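Local coordinates for inosine-uridine preferring nucleoside hydrolase family protein (Bacillus anthracis, PDB 2C40) that belongs to the inosine-uridine preferring nucleoside hydrolase family and holds a calcium ion and an alpha-d-ribofuranose in its pocket, at residues A[264-268]-A[280-286]. Sequence-based numbering, arbitrary orientation.
Sequences TINSI and VETDDGR
Antiparallel backbone pairing joins the two segments at the surface end of the mixed sheet, where strand 261-269 forms a beta hairpin with edge strand 279-281 and borders strand 286-292. Segment 280-286 passes over strand 261-269 from one neighbour to the other. Residues 264-268 are extended. On the edge-strand side, Ile268 and Val280 form a hydrogen-bonded pair (Ile268 N to Val280 O and Val280 N to Ile268 O, both 3.0 Å), followed by the non-hydrogen-bonded pair Ser267-Glu281 with CA atoms 4.4 Å apart; Thr282 N then donates to Asn266 O at 2.9 Å. A type I turn from Thr282 to Gly285, with Gly285 N donating a hydrogen bond to Thr282 O at 3.2 Å, carries the chain to the other edge of strand 261-269, where Arg286 runs the same way as 280-281 and pairs with Ser267: Arg286 N to Ser267 O is 2.9 Å, and the return bond from Ser267 N to Arg286 O, 2.8 Å, is weak. Ile268, with chi1 p, sets CG1 3.9 Å from Val280 CB and CG2 3.9 Å from Gly285 CA, while Ile265 CD1 meets Glu281 CB at 3.6 Å. The Arg286 guanidinium turns to the carbonyls of Trp185 and Ile189. Gly285 CA approaches Ser267 O to 3.3 Å, where a CB would clash. The crossing thus depends chiefly on main-chain polarity, Ser267 bonding Arg286 on one side while Asn266 and Ile268 bond Thr282 and Val280 on the other.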
loop_
_atom_site.group_PDB
_atom_site.type_symbol
_atom_site.label_atom_id
_atom_site.label_comp_id
_atom_site.label_asym_id
_atom_site.label_seq_id
_atom_site.Cartn_x
_atom_site.Cartn_y
_atom_site.Cartn_z
ATOM N N THR A 264 -26.423 -15.146 22.787
ATOM C CA THR A 264 -25.596 -15.882 23.717
ATOM C C THR A 264 -25.588 -17.336 23.298
ATOM O O THR A 264 -26.644 -17.946 23.150
ATOM C CB THR A 264 -26.129 -15.739 25.137
ATOM O OG1 THR A 264 -26.086 -14.349 25.488
ATOM C CG2 THR A 264 -25.291 -16.575 26.123
ATOM N N ILE A 265 -24.393 -17.862 23.073
ATOM C CA ILE A 265 -24.207 -19.276 22.791
ATOM C C ILE A 265 -23.101 -19.790 23.704
ATOM O O ILE A 265 -22.304 -19.002 24.158
ATOM C CB ILE A 265 -23.943 -19.572 21.265
ATOM C CG1 ILE A 265 -22.556 -19.169 20.817
ATOM C CG2 ILE A 265 -25.046 -18.942 20.325
ATOM C CD1 ILE A 265 -22.017 -20.138 19.757
ATOM N N ASN A 266 -23.120 -21.093 24.007
ATOM C CA ASN A 266 -22.084 -21.757 24.790
ATOM C C ASN A 266 -21.069 -22.374 23.848
ATOM O O ASN A 266 -21.438 -23.000 22.838
ATOM C CB ASN A 266 -22.652 -22.850 25.699
ATOM C CG ASN A 266 -23.575 -22.304 26.772
ATOM O OD1 ASN A 266 -23.376 -21.220 27.320
ATOM N ND2 ASN A 266 -24.608 -23.040 27.037
ATOM N N SER A 267 -19.804 -22.262 24.238
ATOM C CA SER A 267 -18.698 -22.392 23.307
ATOM C C SER A 267 -17.458 -22.976 23.965
ATOM O O SER A 267 -17.238 -22.779 25.150
ATOM C CB SER A 267 -18.382 -20.995 22.717
ATOM O OG SER A 267 -17.629 -21.123 21.528
ATOM N N ILE A 268 -16.700 -23.745 23.193
ATOM C CA ILE A 268 -15.322 -24.151 23.514
ATOM C C ILE A 268 -14.312 -23.712 22.382
ATOM O O ILE A 268 -14.693 -23.459 21.255
ATOM C CB ILE A 268 -15.246 -25.668 23.684
ATOM C CG1 ILE A 268 -15.475 -26.395 22.343
ATOM C CG2 ILE A 268 -16.248 -26.142 24.775
ATOM C CD1 ILE A 268 -15.405 -27.899 22.457
ATOM N N VAL A 280 -16.327 -23.712 18.706
ATOM C CA VAL A 280 -17.363 -24.705 18.486
ATOM C C VAL A 280 -18.491 -24.474 19.507
ATOM O O VAL A 280 -18.223 -24.387 20.692
ATOM C CB VAL A 280 -16.786 -26.159 18.682
ATOM C CG1 VAL A 280 -17.852 -27.211 18.464
ATOM C CG2 VAL A 280 -15.614 -26.409 17.768
ATOM N N GLU A 281 -19.737 -24.392 19.045
ATOM C CA GLU A 281 -20.879 -24.273 19.952
ATOM C C GLU A 281 -21.194 -25.650 20.552
ATOM O O GLU A 281 -21.377 -26.599 19.803
ATOM C CB GLU A 281 -22.102 -23.697 19.234
ATOM C CG GLU A 281 -23.330 -23.637 20.147
ATOM C CD GLU A 281 -24.626 -23.171 19.488
ATOM O OE1 GLU A 281 -25.645 -23.074 20.233
ATOM O OE2 GLU A 281 -24.627 -22.919 18.265
ATOM N N THR A 282 -21.199 -25.734 21.883
ATOM C CA THR A 282 -21.409 -26.971 22.637
ATOM C C THR A 282 -22.364 -26.631 23.759
ATOM O O THR A 282 -22.218 -25.563 24.337
ATOM C CB THR A 282 -20.134 -27.467 23.383
ATOM O OG1 THR A 282 -18.938 -27.202 22.650
ATOM C CG2 THR A 282 -20.235 -28.966 23.643
ATOM N N ASP A 283 -23.281 -27.529 24.132
ATOM C CA ASP A 283 -24.208 -27.246 25.277
ATOM C C ASP A 283 -23.424 -27.155 26.605
ATOM O O ASP A 283 -23.806 -26.417 27.520
ATOM C CB ASP A 283 -25.348 -28.280 25.407
ATOM C CG ASP A 283 -25.812 -28.856 24.061
ATOM O OD1 ASP A 283 -27.045 -28.837 23.793
ATOM O OD2 ASP A 283 -24.939 -29.351 23.288
ATOM N N ASP A 284 -22.306 -27.873 26.657
ATOM C CA ASP A 284 -21.386 -27.874 27.785
ATOM C C ASP A 284 -20.467 -26.632 27.923
ATOM O O ASP A 284 -19.911 -26.401 29.007
ATOM C CB ASP A 284 -20.463 -29.084 27.648
ATOM N N GLY A 285 -20.270 -25.857 26.860
ATOM C CA GLY A 285 -19.265 -24.785 26.861
ATOM C C GLY A 285 -19.613 -23.557 27.686
ATOM O O GLY A 285 -20.558 -23.565 28.417
ATOM N N ARG A 286 -18.800 -22.511 27.584
ATOM C CA ARG A 286 -19.005 -21.275 28.314
ATOM C C ARG A 286 -19.731 -20.213 27.452
ATOM O O ARG A 286 -19.635 -20.210 26.208
ATOM C CB ARG A 286 -17.687 -20.716 28.840
ATOM C CG ARG A 286 -16.727 -20.242 27.762
ATOM C CD ARG A 286 -15.892 -19.041 28.253
ATOM N NE ARG A 286 -16.701 -17.860 28.306
ATOM C CZ ARG A 286 -16.556 -16.830 29.137
ATOM N NH1 ARG A 286 -15.550 -16.723 30.005
ATOM N NH2 ARG A 286 -17.466 -15.870 29.061
#